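PDB 6GWI: putrescine aminotransferase, which probably transfers amino groups from amines such as putrescine to keto acceptors, using bound pyridoxal-5'-phosphate as the carrier. Local coordinates for residues Gly29-Thr34 and Cys401-Phe406; Arg130-Lys135 and Lys248-Leu253; Leu410-Arg413 and Thr418-Ile421. All coordinates share one frame; numbering follows the deposited sequence.

Contact 1: residues Gly29-Thr34 and Cys401-Phe406; sequences GSRVVT and CRDLCF
R31 reaches from the start of its strand to helix 397-407, and F406 and D403 receive it there. With CG anti to the carbonyl carbon (chi1 -63°) and the chain extended from CG to NE, CB and CG serve as a spacer, and contact begins at R31 CD, which sits off-centre over the F406 ring, 3.8 Å from F406 CZ. R31 NE follows over the rim of the same face, 3.7 Å from F406 CE1. R31 CZ then lies over the ring, 4.2 Å from the F406 centroid, a cation-pi contact in which guanidinium and phenyl are stacked with only 20° between their planes. At the tip, the guanidinium turns its edge to D403, R31 NH1 lying 4.0 Å from D403 OD1, a long salt bridge, while R31 NH2 makes a weak hydrogen bond to F86 O of the second subunit. Arginine suits this place because its flat cation can lie on a ring and still use its edge for charge. D403 OD1 is shared: R402 grips it side-on, with R402 NE at 3.0 Å and R402 NH2 also donating, both from one face of the carboxylate. That single oxygen thus lies between two guanidinium groups, which probably keeps the aspartate ionised. The contact lies near the surface and joins strand 31-37, which continues a sheet of the second subunit in parallel, to helix 397-407, whose other side packs on helix 429-450.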
loop_
_atom_site.group_PDB
_atom_site.type_symbol
_atom_site.label_atom_id
_atom_site.label_comp_id
_atom_site.label_asym_id
_atom_site.label_seq_id
_atom_site.Cartn_x
_atom_site.Cartn_y
_atom_site.Cartn_z
ATOM N N GLY B 29 7.339 25.181 -10.523
ATOM C CA GLY B 29 6.913 25.394 -9.154
ATOM C C GLY B 29 5.609 24.713 -8.804
ATOM O O GLY B 29 4.592 24.918 -9.474
ATOM N N SER B 30 5.626 23.902 -7.749
ATOM C CA SER B 30 4.437 23.161 -7.353
ATOM C C SER B 30 3.385 24.084 -6.750
ATOM O O SER B 30 3.700 25.045 -6.043
ATOM C CB SER B 30 4.805 22.069 -6.343
ATOM O OG SER B 30 3.753 21.130 -6.189
ATOM N N ARG B 31 2.125 23.773 -7.033
ATOM C CA ARG B 31 1.006 24.348 -6.306
ATOM C C ARG B 31 0.995 23.780 -4.896
ATOM O O ARG B 31 1.349 22.619 -4.673
ATOM C CB ARG B 31 -0.292 23.998 -7.028
ATOM C CG ARG B 31 -0.413 24.563 -8.436
ATOM C CD ARG B 31 -1.408 23.723 -9.225
ATOM N NE ARG B 31 -1.518 24.114 -10.628
ATOM C CZ ARG B 31 -2.031 23.340 -11.582
ATOM N NH1 ARG B 31 -2.105 23.785 -12.829
ATOM N NH2 ARG B 31 -2.425 22.103 -11.303
ATOM N N VAL B 32 0.582 24.597 -3.934
ATOM C CA VAL B 32 0.593 24.202 -2.529
ATOM C C VAL B 32 -0.832 24.317 -2.008
ATOM O O VAL B 32 -1.356 25.427 -1.850
ATOM C CB VAL B 32 1.561 25.050 -1.692
ATOM C CG1 VAL B 32 1.643 24.502 -0.280
ATOM C CG2 VAL B 32 2.947 25.068 -2.325
ATOM N N VAL B 33 -1.461 23.173 -1.753
ATOM C CA VAL B 33 -2.825 23.120 -1.236
ATOM C C VAL B 33 -2.759 23.033 0.281
ATOM O O VAL B 33 -2.089 22.151 0.832
ATOM C CB VAL B 33 -3.589 21.925 -1.833
ATOM C CG1 VAL B 33 -5.009 21.844 -1.274
ATOM C CG2 VAL B 33 -3.606 22.026 -3.355
ATOM N N THR B 34 -3.487 23.916 0.962
ATOM C CA THR B 34 -3.303 24.094 2.395
ATOM C C THR B 34 -4.538 23.808 3.234
ATOM O O THR B 34 -4.391 23.363 4.374
ATOM C CB THR B 34 -2.838 25.529 2.701
ATOM O OG1 THR B 34 -3.808 26.465 2.212
ATOM C CG2 THR B 34 -1.498 25.804 2.049
ATOM N N CYS B 401 -7.225 23.278 -21.616
ATOM C CA CYS B 401 -8.512 23.426 -20.946
ATOM C C CYS B 401 -8.384 23.165 -19.451
ATOM O O CYS B 401 -8.979 23.879 -18.637
ATOM C CB CYS B 401 -9.538 22.480 -21.566
ATOM S SG CYS B 401 -11.218 22.734 -20.961
ATOM N N ARG B 402 -7.610 22.142 -19.074
ATOM C CA ARG B 402 -7.399 21.825 -17.664
ATOM C C ARG B 402 -6.770 22.995 -16.916
ATOM O O ARG B 402 -7.204 23.348 -15.814
ATOM C CB ARG B 402 -6.513 20.584 -17.548
ATOM C CG ARG B 402 -6.071 20.236 -16.135
ATOM C CD ARG B 402 -4.870 19.310 -16.178
ATOM N NE ARG B 402 -3.682 20.021 -16.640
ATOM C CZ ARG B 402 -2.581 19.431 -17.091
ATOM N NH1 ARG B 402 -2.511 18.108 -17.152
ATOM N NH2 ARG B 402 -1.553 20.170 -17.486
ATOM N N ASP B 403 -5.708 23.578 -17.478
ATOM C CA ASP B 403 -5.030 24.680 -16.805
ATOM C C ASP B 403 -5.913 25.921 -16.760
ATOM O O ASP B 403 -5.882 26.679 -15.784
ATOM C CB ASP B 403 -3.704 24.985 -17.502
ATOM C CG ASP B 403 -2.751 23.805 -17.479
ATOM O OD1 ASP B 403 -2.921 22.919 -16.619
ATOM O OD2 ASP B 403 -1.828 23.766 -18.316
ATOM N N LEU B 404 -6.695 26.154 -17.815
ATOM C CA LEU B 404 -7.615 27.285 -17.812
ATOM C C LEU B 404 -8.750 27.082 -16.817
ATOM O O LEU B 404 -9.251 28.057 -16.247
ATOM C CB LEU B 404 -8.168 27.518 -19.216
ATOM C CG LEU B 404 -7.189 28.138 -20.215
ATOM C CD1 LEU B 404 -7.805 28.174 -21.607
ATOM C CD2 LEU B 404 -6.764 29.540 -19.784
ATOM N N CYS B 405 -9.186 25.836 -16.609
ATOM C CA CYS B 405 -10.180 25.568 -15.575
ATOM C C CYS B 405 -9.636 25.925 -14.200
ATOM O O CYS B 405 -10.292 26.622 -13.417
ATOM C CB CYS B 405 -10.603 24.102 -15.627
ATOM S SG CYS B 405 -11.779 23.750 -16.942
ATOM N N PHE B 406 -8.423 25.463 -13.894
ATOM C CA PHE B 406 -7.824 25.767 -12.601
ATOM C C PHE B 406 -7.671 27.271 -12.421
ATOM O O PHE B 406 -7.941 27.808 -11.339
ATOM C CB PHE B 406 -6.471 25.065 -12.477
ATOM C CG PHE B 406 -5.821 25.238 -11.136
ATOM C CD1 PHE B 406 -4.886 26.238 -10.924
ATOM C CD2 PHE B 406 -6.155 24.407 -10.080
ATOM C CE1 PHE B 406 -4.294 26.400 -9.686
ATOM C CE2 PHE B 406 -5.564 24.564 -8.843
ATOM C CZ PHE B 406 -4.634 25.563 -8.646
#

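Contact 2: residues Arg130-Lys135 and Lys248-Leu253; sequences RYWALK and KYDILL
W132 and Y131, near the end of their helix, meet L252 at the beginning of its strand, and this buried corner is the tight part of the contact. L252 CD1 lies against both aromatic side chains where they meet, 3.7 Å from W132 NE1 and 3.9 Å from Y131 CD2, while L252 CG lies 4.1 Å from W132 CZ2. A branched leucine suits the place, since one methyl can touch both rings. The rings also brace each other: Y131 CE2 sits over the centre of the indole face. W132 NE1 donates its hydrogen to A218 O on the adjoining strand, which fixes the turn of the indole. The solvent side is open rather than distant: D250, exposed at the centre of an inverse gamma turn, still brings OD2 to 3.6 Å from W132 CH2 at the ring's edge, its carboxylate 81° from the indole plane; no hydrogen bond forms across the segments. A leucine in place of W132 would probably leave A218 O without this donor and open a gap beside L252. Helix 117-134 thus packs against strand 252-255 of the largely parallel central sheet, as expected of the alpha/beta large domain of fold-type I PLP enzymes.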
loop_
_atom_site.group_PDB
_atom_site.type_symbol
_atom_site.label_atom_id
_atom_site.label_comp_id
_atom_site.label_asym_id
_atom_site.label_seq_id
_atom_site.Cartn_x
_atom_site.Cartn_y
_atom_site.Cartn_z
ATOM N N ARG B 130 -3.731 -18.489 -6.312
ATOM C CA ARG B 130 -3.801 -19.469 -5.238
ATOM C C ARG B 130 -5.078 -20.291 -5.340
ATOM O O ARG B 130 -5.057 -21.512 -5.145
ATOM C CB ARG B 130 -3.716 -18.750 -3.892
ATOM C CG ARG B 130 -3.859 -19.637 -2.666
ATOM C CD ARG B 130 -2.735 -20.667 -2.523
ATOM N NE ARG B 130 -2.826 -21.354 -1.233
ATOM C CZ ARG B 130 -2.248 -22.518 -0.944
ATOM N NH1 ARG B 130 -1.518 -23.155 -1.851
ATOM N NH2 ARG B 130 -2.404 -23.049 0.262
ATOM N N TYR B 131 -6.196 -19.639 -5.664
ATOM C CA TYR B 131 -7.474 -20.328 -5.792
ATOM C C TYR B 131 -7.377 -21.493 -6.768
ATOM O O TYR B 131 -7.687 -22.639 -6.427
ATOM C CB TYR B 131 -8.551 -19.340 -6.244
ATOM C CG TYR B 131 -9.858 -19.994 -6.616
ATOM C CD1 TYR B 131 -10.772 -20.371 -5.640
ATOM C CD2 TYR B 131 -10.176 -20.237 -7.943
ATOM C CE1 TYR B 131 -11.965 -20.970 -5.981
ATOM C CE2 TYR B 131 -11.358 -20.831 -8.291
ATOM C CZ TYR B 131 -12.250 -21.197 -7.309
ATOM O OH TYR B 131 -13.433 -21.792 -7.664
ATOM N N TRP B 132 -6.949 -21.212 -8.000
ATOM C CA TRP B 132 -6.926 -22.256 -9.017
ATOM C C TRP B 132 -5.903 -23.334 -8.688
ATOM O O TRP B 132 -6.123 -24.507 -9.008
ATOM C CB TRP B 132 -6.661 -21.636 -10.389
ATOM C CG TRP B 132 -7.851 -20.883 -10.896
ATOM C CD1 TRP B 132 -7.948 -19.537 -11.093
ATOM C CD2 TRP B 132 -9.127 -21.433 -11.246
ATOM N NE1 TRP B 132 -9.202 -19.216 -11.549
ATOM C CE2 TRP B 132 -9.945 -20.361 -11.653
ATOM C CE3 TRP B 132 -9.656 -22.729 -11.258
ATOM C CZ2 TRP B 132 -11.263 -20.545 -12.072
ATOM C CZ3 TRP B 132 -10.967 -22.909 -11.677
ATOM C CH2 TRP B 132 -11.755 -21.822 -12.072
ATOM N N ALA B 133 -4.799 -22.970 -8.030
ATOM C CA ALA B 133 -3.855 -23.981 -7.566
ATOM C C ALA B 133 -4.520 -24.935 -6.580
ATOM O O ALA B 133 -4.343 -26.155 -6.668
ATOM C CB ALA B 133 -2.636 -23.309 -6.934
ATOM N N LEU B 134 -5.319 -24.403 -5.654
ATOM C CA LEU B 134 -5.992 -25.268 -4.693
ATOM C C LEU B 134 -7.074 -26.111 -5.358
ATOM O O LEU B 134 -7.399 -27.195 -4.864
ATOM C CB LEU B 134 -6.584 -24.438 -3.553
ATOM C CG LEU B 134 -5.590 -23.751 -2.615
ATOM C CD1 LEU B 134 -6.309 -22.746 -1.720
ATOM C CD2 LEU B 134 -4.839 -24.776 -1.783
ATOM N N LYS B 135 -7.631 -25.646 -6.480
ATOM C CA LYS B 135 -8.595 -26.444 -7.231
ATOM C C LYS B 135 -7.947 -27.573 -8.022
ATOM O O LYS B 135 -8.665 -28.295 -8.725
ATOM C CB LYS B 135 -9.378 -25.565 -8.213
ATOM C CG LYS B 135 -10.089 -24.370 -7.597
ATOM C CD LYS B 135 -11.283 -24.757 -6.739
ATOM C CE LYS B 135 -12.446 -25.277 -7.567
ATOM N NZ LYS B 135 -13.593 -25.657 -6.691
ATOM N N LYS B 248 -19.990 -18.946 -20.396
ATOM C CA LYS B 248 -19.541 -20.074 -21.200
ATOM C C LYS B 248 -18.241 -20.679 -20.688
ATOM O O LYS B 248 -17.933 -21.824 -21.033
ATOM C CB LYS B 248 -19.367 -19.625 -22.655
ATOM C CG LYS B 248 -20.682 -19.342 -23.364
ATOM C CD LYS B 248 -20.490 -18.589 -24.676
ATOM C CE LYS B 248 -19.527 -19.289 -25.618
ATOM N NZ LYS B 248 -19.605 -18.719 -26.996
ATOM N N TYR B 249 -17.477 -19.939 -19.882
ATOM C CA TYR B 249 -16.145 -20.348 -19.458
ATOM C C TYR B 249 -16.026 -20.272 -17.943
ATOM O O TYR B 249 -16.667 -19.441 -17.295
ATOM C CB TYR B 249 -15.079 -19.464 -20.123
ATOM C CG TYR B 249 -15.196 -19.471 -21.630
ATOM C CD1 TYR B 249 -14.720 -20.538 -22.377
ATOM C CD2 TYR B 249 -15.806 -18.421 -22.303
ATOM C CE1 TYR B 249 -14.839 -20.556 -23.754
ATOM C CE2 TYR B 249 -15.929 -18.428 -23.678
ATOM C CZ TYR B 249 -15.447 -19.500 -24.398
ATOM O OH TYR B 249 -15.567 -19.508 -25.766
ATOM N N ASP B 250 -15.193 -21.152 -17.382
ATOM C CA ASP B 250 -14.986 -21.231 -15.933
ATOM C C ASP B 250 -13.841 -20.286 -15.575
ATOM O O ASP B 250 -12.676 -20.671 -15.445
ATOM C CB ASP B 250 -14.707 -22.666 -15.510
ATOM C CG ASP B 250 -14.746 -22.847 -14.007
ATOM O OD1 ASP B 250 -15.226 -21.931 -13.307
ATOM O OD2 ASP B 250 -14.303 -23.911 -13.525
ATOM N N ILE B 251 -14.194 -19.015 -15.407
ATOM C CA ILE B 251 -13.232 -17.943 -15.183
ATOM C C ILE B 251 -13.769 -17.030 -14.093
ATOM O O ILE B 251 -14.978 -16.797 -14.007
ATOM C CB ILE B 251 -12.999 -17.169 -16.499
ATOM C CG1 ILE B 251 -12.036 -16.002 -16.305
ATOM C CG2 ILE B 251 -14.344 -16.684 -17.054
ATOM C CD1 ILE B 251 -11.835 -15.163 -17.561
ATOM N N LEU B 252 -12.874 -16.517 -13.253
ATOM C CA LEU B 252 -13.286 -15.598 -12.202
ATOM C C LEU B 252 -13.477 -14.196 -12.768
ATOM O O LEU B 252 -12.765 -13.769 -13.683
ATOM C CB LEU B 252 -12.251 -15.564 -11.078
ATOM C CG LEU B 252 -12.001 -16.871 -10.328
ATOM C CD1 LEU B 252 -10.849 -16.699 -9.359
ATOM C CD2 LEU B 252 -13.249 -17.316 -9.582
ATOM N N LEU B 253 -14.420 -13.465 -12.183
ATOM C CA LEU B 253 -14.665 -12.071 -12.527
ATOM C C LEU B 253 -14.162 -11.194 -11.390
ATOM O O LEU B 253 -14.605 -11.344 -10.246
ATOM C CB LEU B 253 -16.151 -11.811 -12.777
ATOM C CG LEU B 253 -16.547 -10.351 -13.005
ATOM C CD1 LEU B 253 -15.859 -9.771 -14.217
ATOM C CD2 LEU B 253 -18.057 -10.227 -13.152
#

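Contact 3: residues Leu410-Arg413 and Thr418-Ile421; sequences LVMR and TMII
R413 and I420 form an antiparallel hydrogen-bonded pair, with CA atoms 5.3 Å apart: I420 N donates to R413 O at 2.9 Å, and R413 N to I420 O at 3.2 Å, the latter more bent, with 136° at the hydrogen. M419 CA adds a C-H...O contact to R413 O, so that carbonyl is approached by two neighbouring residues of strand 418-421. On the face shared by the pair, R413 CB lies 3.7 Å from I420 CG1, after which the arginine chain bends at chi2 and chi3 and leads its guanidinium away, to a cation-pi contact with F86 of the second subunit. Arginine suits this edge because its CB packs on the isoleucine while the charged end turns to the interface. M412, just before the paired residues, packs beside M419 and I421, which flank I420 in the strand. With CG anti to the backbone N (chi1 173°), M412 lays CG 3.3 Å from I420 O and SD 3.4 Å from I421 CG2, tight contacts; a slim, unbranched thioether can thread in here where a branched chain would fit less easily. M412 CG also touches M419 CB, and the bent chain of M419 turns its CE back to 3.7 Å from M412 O, a buried carbonyl with no hydrogen-bonding partner in the model. Helices 342-359 and 429-450 supply further cover for M412 and I421. Strands 413-415 and 418-421 make a beta hairpin at the edge of the antiparallel sheet, consistent with the C-terminal small domain of class-III aminotransferases.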
loop_
_atom_site.group_PDB
_atom_site.type_symbol
_atom_site.label_atom_id
_atom_site.label_comp_id
_atom_site.label_asym_id
_atom_site.label_seq_id
_atom_site.Cartn_x
_atom_site.Cartn_y
_atom_site.Cartn_z
ATOM N N LEU B 410 -11.605 25.977 -11.005
ATOM C CA LEU B 410 -12.216 24.656 -11.071
ATOM C C LEU B 410 -11.150 23.603 -11.337
ATOM O O LEU B 410 -10.349 23.745 -12.265
ATOM C CB LEU B 410 -13.287 24.588 -12.167
ATOM C CG LEU B 410 -13.900 23.210 -12.430
ATOM C CD1 LEU B 410 -14.649 22.698 -11.211
ATOM C CD2 LEU B 410 -14.822 23.266 -13.637
ATOM N N VAL B 411 -11.152 22.548 -10.524
ATOM C CA VAL B 411 -10.356 21.360 -10.811
ATOM C C VAL B 411 -11.171 20.466 -11.742
ATOM O O VAL B 411 -12.163 19.860 -11.332
ATOM C CB VAL B 411 -9.964 20.607 -9.536
ATOM C CG1 VAL B 411 -9.139 19.367 -9.893
ATOM C CG2 VAL B 411 -9.182 21.509 -8.599
ATOM N N MET B 412 -10.749 20.387 -12.999
ATOM C CA MET B 412 -11.278 19.428 -13.962
ATOM C C MET B 412 -10.103 18.899 -14.766
ATOM O O MET B 412 -9.408 19.671 -15.433
ATOM C CB MET B 412 -12.335 20.080 -14.854
ATOM C CG MET B 412 -12.836 19.231 -16.008
ATOM S SD MET B 412 -14.451 19.810 -16.555
ATOM C CE MET B 412 -14.085 21.522 -16.896
ATOM N N ARG B 413 -9.881 17.589 -14.694
ATOM C CA ARG B 413 -8.673 16.988 -15.234
ATOM C C ARG B 413 -8.834 16.617 -16.704
ATOM O O ARG B 413 -9.935 16.566 -17.254
ATOM C CB ARG B 413 -8.274 15.753 -14.427
ATOM C CG ARG B 413 -7.932 16.049 -12.977
ATOM C CD ARG B 413 -6.812 17.080 -12.818
ATOM N NE ARG B 413 -5.499 16.580 -13.217
ATOM C CZ ARG B 413 -4.396 17.322 -13.244
ATOM N NH1 ARG B 413 -4.448 18.601 -12.893
ATOM N NH2 ARG B 413 -3.240 16.792 -13.619
ATOM N N THR B 418 -9.717 14.489 -23.363
ATOM C CA THR B 418 -10.941 14.196 -22.628
ATOM C C THR B 418 -10.886 14.903 -21.279
ATOM O O THR B 418 -9.944 14.696 -20.509
ATOM C CB THR B 418 -11.116 12.689 -22.427
ATOM O OG1 THR B 418 -11.061 12.026 -23.696
ATOM C CG2 THR B 418 -12.445 12.381 -21.742
ATOM N N MET B 419 -11.881 15.739 -21.001
ATOM C CA MET B 419 -12.019 16.369 -19.694
ATOM C C MET B 419 -12.875 15.475 -18.803
ATOM O O MET B 419 -13.811 14.832 -19.282
ATOM C CB MET B 419 -12.659 17.751 -19.826
ATOM C CG MET B 419 -12.017 18.647 -20.884
ATOM S SD MET B 419 -10.229 18.830 -20.719
ATOM C CE MET B 419 -10.099 19.615 -19.115
ATOM N N ILE B 420 -12.539 15.414 -17.512
ATOM C CA ILE B 420 -13.225 14.527 -16.579
ATOM C C ILE B 420 -13.507 15.261 -15.274
ATOM O O ILE B 420 -12.723 16.107 -14.832
ATOM C CB ILE B 420 -12.410 13.237 -16.304
ATOM C CG1 ILE B 420 -11.039 13.583 -15.714
ATOM C CG2 ILE B 420 -12.258 12.417 -17.582
ATOM C CD1 ILE B 420 -10.241 12.378 -15.259
ATOM N N ILE B 421 -14.636 14.921 -14.650
ATOM C CA ILE B 421 -14.984 15.430 -13.331
ATOM C C ILE B 421 -15.476 14.271 -12.475
ATOM O O ILE B 421 -16.006 13.278 -12.983
ATOM C CB ILE B 421 -16.054 16.546 -13.382
ATOM C CG1 ILE B 421 -17.321 16.058 -14.087
ATOM C CG2 ILE B 421 -15.497 17.780 -14.074
ATOM C CD1 ILE B 421 -18.534 16.915 -13.808
#

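In the fold
From the N terminus, the chain passes 29-34, and contact 1 joins it to 401-406, closing a loop of 366 residues. Nested within that loop, contact 2 closes a shorter one between helix 117-134 and strand 252-255, on the opposite side of the chain's centre and about 31 Å from contact 1 at the nearest atoms. Contact 3 opens only after contact 1 has closed and spans just four residues. Contacts 1 and 3 are neighbours: C405 O probably accepts a hydrogen bond from L410 N, and R402 packs on R413. Together they join strand 31-37, helix 397-407 and the hairpin beside the second subunit.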